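Local coordinates for protein GCN5-related N-acetyltransferase (Sphaerobacter thermophilus, PDB 3TT2) that probably transfers acyl groups other than amino-acyl groups, as expected of a member of the GCN5-related N-acetyltransferase superfamily, at residues A[189-194]-A[235-240]. Numbering follows the deposited sequence.
Sequences EAVEEA and VGTCLG
V191 on helix 184-194 sets a single methyl against two side chains of strand 233-243. Its CG2 lies 3.8 Å from CD1 of L239, an apolar contact in which the two side chains meet at a slant. The same CG2 is 3.8 Å from OG1 of T237, a van der Waals approach of methyl to hydroxyl, with the side chains crossing at nearly a right angle. CG1 of V191 stands anti to the backbone N (chi1 172°), which leaves CG2 as the branch that reaches the strand. Both branches of T237 meet this CG2, and the threonine methyl also meets A190, whose CB lies 4.2 Å from CG2 of T237. Segment 189-194 runs across segment 235-240, their axes 8.2 Å apart at closest and 98° between directions; CB of A190 points to the strand, and its CA lies 6.8 Å from CA of G236. Residues alternate along the strand: T237 and L239 point to helix 184-194, while C238 packs against helix 263-278, so that helices cover both faces, as in the alpha-beta GNAT fold. V235 and G236 form a classic beta bulge opposite A226. All four touching residues are buried, and the segments meet through a small patch of methyl-dominated van der Waals contact without hydrogen bonds between them, which makes the contact non-directional.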
# COMPACT_ATOMS: atom_id res chain seq x y z
N GLU A 189 -9.04 -18.24 -6.73
CA GLU A 189 -10.40 -18.34 -6.20
C GLU A 189 -10.43 -18.15 -4.70
O GLU A 189 -11.36 -17.58 -4.14
CB GLU A 189 -11.03 -19.69 -6.56
CG GLU A 189 -11.37 -19.84 -8.02
CD GLU A 189 -11.86 -21.24 -8.38
OE1 GLU A 189 -11.70 -22.18 -7.55
OE2 GLU A 189 -12.40 -21.41 -9.49
N ALA A 190 -9.39 -18.66 -4.05
CA ALA A 190 -9.29 -18.60 -2.61
C ALA A 190 -9.01 -17.18 -2.17
O ALA A 190 -9.49 -16.74 -1.14
CB ALA A 190 -8.21 -19.53 -2.14
N VAL A 191 -8.22 -16.46 -2.97
CA VAL A 191 -7.87 -15.08 -2.68
C VAL A 191 -9.07 -14.15 -2.89
O VAL A 191 -9.28 -13.21 -2.12
CB VAL A 191 -6.69 -14.60 -3.56
CG1 VAL A 191 -6.45 -13.11 -3.39
CG2 VAL A 191 -5.42 -15.34 -3.22
N GLU A 192 -9.87 -14.43 -3.91
CA GLU A 192 -10.99 -13.55 -4.25
C GLU A 192 -12.13 -13.75 -3.29
O GLU A 192 -13.03 -12.92 -3.20
CB GLU A 192 -11.45 -13.78 -5.68
CG GLU A 192 -10.66 -12.98 -6.70
CD GLU A 192 -10.72 -11.48 -6.44
OE1 GLU A 192 -11.72 -10.84 -6.84
OE2 GLU A 192 -9.77 -10.93 -5.84
N GLU A 193 -12.09 -14.87 -2.59
CA GLU A 193 -13.11 -15.24 -1.63
C GLU A 193 -12.69 -14.75 -0.26
O GLU A 193 -13.41 -13.96 0.37
CB GLU A 193 -13.32 -16.75 -1.65
CG GLU A 193 -14.28 -17.25 -0.59
CD GLU A 193 -14.49 -18.75 -0.67
OE1 GLU A 193 -14.22 -19.33 -1.75
OE2 GLU A 193 -14.93 -19.35 0.33
N ALA A 194 -11.55 -15.25 0.20
CA ALA A 194 -10.98 -14.91 1.51
C ALA A 194 -10.94 -13.41 1.74
O ALA A 194 -11.14 -12.93 2.85
CB ALA A 194 -9.58 -15.49 1.67
N VAL A 235 -7.65 -23.51 1.87
CA VAL A 235 -8.42 -22.82 2.89
C VAL A 235 -7.83 -21.48 3.28
O VAL A 235 -8.44 -20.72 4.03
CB VAL A 235 -8.60 -23.68 4.16
CG1 VAL A 235 -9.11 -25.05 3.79
CG2 VAL A 235 -7.30 -23.75 4.96
N GLY A 236 -6.66 -21.15 2.76
CA GLY A 236 -5.96 -19.95 3.19
C GLY A 236 -4.77 -19.67 2.31
O GLY A 236 -4.29 -20.58 1.65
N THR A 237 -4.30 -18.42 2.27
CA THR A 237 -3.14 -18.06 1.46
C THR A 237 -2.32 -17.01 2.17
O THR A 237 -2.85 -16.19 2.92
CB THR A 237 -3.52 -17.46 0.08
OG1 THR A 237 -4.22 -16.22 0.28
CG2 THR A 237 -4.39 -18.43 -0.76
N CYS A 238 -1.01 -17.08 1.97
CA CYS A 238 -0.14 -15.98 2.28
C CYS A 238 0.78 -15.81 1.09
O CYS A 238 1.66 -16.63 0.86
CB CYS A 238 0.68 -16.34 3.51
SG CYS A 238 1.57 -14.99 4.27
N LEU A 239 0.64 -14.70 0.37
CA LEU A 239 1.43 -14.54 -0.82
C LEU A 239 2.45 -13.44 -0.59
O LEU A 239 2.14 -12.25 -0.61
CB LEU A 239 0.52 -14.23 -2.00
CG LEU A 239 -0.76 -15.06 -2.05
CD1 LEU A 239 -1.66 -14.66 -3.21
CD2 LEU A 239 -0.45 -16.56 -2.14
N GLY A 240 3.69 -13.88 -0.43
CA GLY A 240 4.80 -12.98 -0.19
C GLY A 240 5.51 -12.70 -1.49
O GLY A 240 5.35 -13.39 -2.50